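PDB 4A02: lytic chitin monooxygenase from Enterococcus faecalis, which cleaves glycosidic bonds of crystalline alpha- and beta-chitin oxidatively with a copper centre, working in synergy with a chitinase. Local coordinates for residues A[62-73]-A[134-144]. Residues are numbered along the deposited sequence; the frame is centred on the assembly and turned at random.
Sequences TATRWHKTNITT and IPTDRKGYHVI
Lys68 lies across one face of Tyr141 at about a right angle, a CH-pi and cation-pi contact at the edge of the beta-sandwich of this AA10 lytic polysaccharide monooxygenase, away from the copper site. Lys68 CE sits over the ring centre, 3.3 Å from the centroid of Tyr141, with CD above the CG and CD1 side. The Lys68 chain is extended until a bend at its last torsion (chi4 66°) stands NZ up off the ring, still 10° from the normal but farther out than CE, toward the carbonyls of the loop. Lysine suits this place because its methylenes cover the aromatic face while its ammonium serves the loop before it: Lys68 NZ donates to Ala63 O at 2.8 Å and, in the carbonyl plane, to Trp66 O at 2.9 Å. A water takes a third bond from NZ; it also accepts from Trp66 N, donates to Thr62 O and donates weakly to Tyr141 OH. Tyrosine offers both a flat face for the methylenes and this hydroxyl: Tyr141 OH meets the Trp66 ring at its edge, 3.7 Å from Trp66 CD1, and is hydrogen-bonded to Asp162 on strand 155-165, while Trp66 NE1 is bonded to Glu60 O. Arg65 CG covers a face of the indole.

Farther along, the contact becomes apolar. Ile71 CD1 reaches Ile134 CG1 at 4.2 Å and more loosely Ile144 CD1, and all three branched side chains touch Leu76 of strand 74-82, their buried hydrocarbon suiting the sandwich interior where the two sheets join. At the far end Thr73 packs against the type I turn from Pro135 to Arg138. Its two branches divide the work: Thr73 CG2 lies against the carbonyls of Pro135 and Arg138, 3.3 Å from Arg138 O, and OG1, which chi1 of 64° sets between the backbone N and the carbonyl carbon, is linked through a second water to Thr136 O, which accepts from that water at 2.7 Å.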
# COMPACT_ATOMS: atom_id res chain seq x y z
N THR A 62 -5.27 -8.89 11.98
CA THR A 62 -6.19 -9.98 12.25
C THR A 62 -7.03 -10.16 11.00
O THR A 62 -7.09 -9.28 10.14
CB THR A 62 -7.12 -9.77 13.47
OG1 THR A 62 -8.15 -8.90 13.04
CG2 THR A 62 -6.40 -9.17 14.65
N ALA A 63 -7.75 -11.28 10.94
CA ALA A 63 -8.61 -11.51 9.78
C ALA A 63 -9.75 -10.54 9.67
O ALA A 63 -10.31 -10.40 8.56
CB ALA A 63 -9.18 -12.95 9.89
N THR A 64 -10.15 -9.88 10.72
CA THR A 64 -11.29 -8.98 10.74
C THR A 64 -10.91 -7.52 10.99
O THR A 64 -11.81 -6.67 11.02
CB THR A 64 -12.34 -9.42 11.74
OG1 THR A 64 -11.79 -9.45 13.03
CG2 THR A 64 -12.85 -10.82 11.35
N ARG A 65 -9.64 -7.18 11.15
CA ARG A 65 -9.25 -5.86 11.56
C ARG A 65 -9.57 -4.78 10.53
O ARG A 65 -9.85 -3.65 10.90
CB ARG A 65 -7.75 -5.85 11.87
CG ARG A 65 -7.17 -4.60 12.46
CD ARG A 65 -7.66 -4.32 13.89
NE ARG A 65 -6.93 -3.18 14.45
CZ ARG A 65 -7.15 -1.91 14.09
NH1 ARG A 65 -8.20 -1.60 13.38
NH2 ARG A 65 -6.34 -1.02 14.51
N TRP A 66 -9.42 -5.11 9.24
CA TRP A 66 -9.37 -4.13 8.18
C TRP A 66 -10.44 -4.37 7.14
O TRP A 66 -10.80 -5.51 6.82
CB TRP A 66 -7.99 -4.16 7.50
CG TRP A 66 -6.85 -4.02 8.42
CD1 TRP A 66 -5.86 -4.91 8.68
CD2 TRP A 66 -6.55 -2.87 9.28
NE1 TRP A 66 -4.97 -4.43 9.60
CE2 TRP A 66 -5.38 -3.17 9.99
CE3 TRP A 66 -7.20 -1.64 9.51
CZ2 TRP A 66 -4.81 -2.29 10.90
CZ3 TRP A 66 -6.63 -0.78 10.41
CH2 TRP A 66 -5.46 -1.10 11.09
N HIS A 67 -10.93 -3.28 6.53
CA HIS A 67 -11.88 -3.37 5.43
C HIS A 67 -11.15 -3.82 4.15
O HIS A 67 -10.07 -3.33 3.82
CB HIS A 67 -12.54 -2.01 5.19
CG HIS A 67 -13.55 -1.70 6.22
ND1 HIS A 67 -13.17 -1.27 7.49
CD2 HIS A 67 -14.88 -1.76 6.24
CE1 HIS A 67 -14.26 -1.07 8.21
NE2 HIS A 67 -15.31 -1.38 7.50
N LYS A 68 -11.76 -4.76 3.43
CA LYS A 68 -11.11 -5.43 2.31
C LYS A 68 -11.92 -5.18 1.03
O LYS A 68 -13.06 -5.66 0.92
CB LYS A 68 -11.06 -6.93 2.58
CG LYS A 68 -10.36 -7.31 3.87
CD LYS A 68 -10.68 -8.72 4.28
CE LYS A 68 -10.20 -9.14 5.62
NZ LYS A 68 -10.90 -8.36 6.72
N THR A 69 -11.36 -4.47 0.07
CA THR A 69 -12.06 -4.21 -1.19
C THR A 69 -12.13 -5.48 -2.01
O THR A 69 -11.11 -6.13 -2.26
CB THR A 69 -11.31 -3.13 -2.00
OG1 THR A 69 -11.32 -1.91 -1.28
CG2 THR A 69 -11.95 -2.92 -3.35
N ASN A 70 -13.31 -5.80 -2.53
CA ASN A 70 -13.45 -6.93 -3.44
C ASN A 70 -12.84 -6.60 -4.79
O ASN A 70 -13.15 -5.57 -5.39
CB ASN A 70 -14.91 -7.27 -3.62
CG ASN A 70 -15.57 -7.76 -2.32
OD1 ASN A 70 -14.93 -8.42 -1.50
ND2 ASN A 70 -16.82 -7.39 -2.14
N ILE A 71 -11.99 -7.50 -5.29
CA ILE A 71 -11.40 -7.40 -6.61
C ILE A 71 -11.40 -8.80 -7.24
O ILE A 71 -11.62 -9.80 -6.58
CB ILE A 71 -9.97 -6.85 -6.59
CG1 ILE A 71 -8.97 -7.80 -5.92
CG2 ILE A 71 -9.94 -5.46 -5.94
CD1 ILE A 71 -7.52 -7.39 -6.14
N THR A 72 -11.11 -8.84 -8.54
CA THR A 72 -10.85 -10.10 -9.24
C THR A 72 -9.36 -10.22 -9.49
O THR A 72 -8.57 -9.30 -9.22
CB THR A 72 -11.61 -10.19 -10.55
OG1 THR A 72 -11.08 -9.24 -11.47
CG2 THR A 72 -13.07 -10.01 -10.38
N THR A 73 -8.93 -11.37 -10.00
CA THR A 73 -7.58 -11.52 -10.50
C THR A 73 -7.48 -10.87 -11.87
O THR A 73 -8.44 -10.30 -12.42
CB THR A 73 -7.18 -12.98 -10.56
OG1 THR A 73 -8.04 -13.65 -11.51
CG2 THR A 73 -7.32 -13.69 -9.23
N ILE A 134 -2.83 -8.96 -11.15
CA ILE A 134 -3.05 -9.79 -9.99
C ILE A 134 -2.94 -11.24 -10.41
O ILE A 134 -3.71 -11.68 -11.30
CB ILE A 134 -4.40 -9.48 -9.34
CG1 ILE A 134 -4.53 -8.02 -8.97
CG2 ILE A 134 -4.67 -10.43 -8.18
CD1 ILE A 134 -3.48 -7.50 -7.99
N PRO A 135 -2.04 -12.04 -9.84
CA PRO A 135 -1.87 -13.43 -10.31
C PRO A 135 -3.14 -14.20 -10.22
O PRO A 135 -3.93 -14.09 -9.28
CB PRO A 135 -0.76 -13.97 -9.41
CG PRO A 135 0.01 -12.75 -8.98
CD PRO A 135 -1.04 -11.68 -8.80
N THR A 136 -3.37 -15.06 -11.23
CA THR A 136 -4.61 -15.75 -11.35
C THR A 136 -4.87 -16.83 -10.31
O THR A 136 -6.02 -17.24 -10.20
CB THR A 136 -4.78 -16.31 -12.79
OG1 THR A 136 -3.75 -17.18 -13.04
CG2 THR A 136 -4.74 -15.15 -13.75
N ASP A 137 -3.88 -17.25 -9.55
CA ASP A 137 -4.10 -18.19 -8.49
C ASP A 137 -4.74 -17.54 -7.28
O ASP A 137 -5.24 -18.26 -6.41
CB ASP A 137 -2.82 -18.91 -8.03
CG ASP A 137 -1.81 -18.03 -7.36
OD1 ASP A 137 -1.79 -16.82 -7.58
OD2 ASP A 137 -0.96 -18.61 -6.59
N ARG A 138 -4.69 -16.22 -7.14
CA ARG A 138 -5.01 -15.64 -5.84
C ARG A 138 -6.51 -15.70 -5.56
O ARG A 138 -7.34 -15.45 -6.42
CB ARG A 138 -4.54 -14.18 -5.77
CG ARG A 138 -3.06 -14.01 -5.85
CD ARG A 138 -2.31 -14.85 -4.85
NE ARG A 138 -0.98 -14.33 -4.50
CZ ARG A 138 0.12 -14.51 -5.20
NH1 ARG A 138 0.15 -15.24 -6.31
NH2 ARG A 138 1.23 -13.92 -4.77
N LYS A 139 -6.84 -15.95 -4.30
CA LYS A 139 -8.21 -15.98 -3.83
C LYS A 139 -8.23 -15.60 -2.36
O LYS A 139 -7.30 -15.96 -1.62
CB LYS A 139 -8.86 -17.33 -4.02
CG LYS A 139 -10.35 -17.37 -3.90
CD LYS A 139 -11.00 -18.61 -4.30
CE LYS A 139 -12.50 -18.62 -4.13
NZ LYS A 139 -13.01 -20.06 -4.18
N GLY A 140 -9.28 -14.91 -1.96
CA GLY A 140 -9.51 -14.59 -0.55
C GLY A 140 -8.81 -13.30 -0.13
O GLY A 140 -8.43 -12.47 -0.94
N TYR A 141 -8.69 -13.12 1.19
CA TYR A 141 -8.08 -11.94 1.75
C TYR A 141 -6.61 -11.89 1.39
O TYR A 141 -5.87 -12.87 1.70
CB TYR A 141 -8.27 -11.93 3.25
CG TYR A 141 -7.63 -10.80 4.02
CD1 TYR A 141 -7.37 -9.55 3.45
CD2 TYR A 141 -7.28 -10.99 5.35
CE1 TYR A 141 -6.77 -8.54 4.17
CE2 TYR A 141 -6.73 -9.97 6.09
CZ TYR A 141 -6.46 -8.75 5.52
OH TYR A 141 -5.93 -7.73 6.28
N HIS A 142 -6.15 -10.79 0.81
CA HIS A 142 -4.78 -10.53 0.46
C HIS A 142 -4.43 -9.10 0.79
O HIS A 142 -5.29 -8.24 0.95
CB HIS A 142 -4.54 -10.81 -1.05
CG HIS A 142 -4.43 -12.29 -1.30
ND1 HIS A 142 -3.26 -12.94 -0.93
CD2 HIS A 142 -5.33 -13.20 -1.73
CE1 HIS A 142 -3.47 -14.19 -1.19
NE2 HIS A 142 -4.69 -14.40 -1.67
N VAL A 143 -3.10 -8.86 0.89
CA VAL A 143 -2.57 -7.52 1.03
C VAL A 143 -1.69 -7.23 -0.16
O VAL A 143 -0.75 -7.97 -0.45
CB VAL A 143 -1.81 -7.34 2.37
CG1 VAL A 143 -1.17 -5.96 2.46
CG2 VAL A 143 -2.74 -7.58 3.55
N ILE A 144 -2.00 -6.13 -0.85
CA ILE A 144 -1.12 -5.54 -1.85
C ILE A 144 -0.26 -4.51 -1.16
O ILE A 144 -0.75 -3.72 -0.36
CB ILE A 144 -1.94 -4.92 -3.00
CG1 ILE A 144 -2.80 -5.96 -3.71
CG2 ILE A 144 -1.04 -4.17 -3.97
CD1 ILE A 144 -3.84 -5.37 -4.61
O HOH W 1 -8.31 -7.68 8.20
O HOH W 2 -8.30 -16.31 -11.36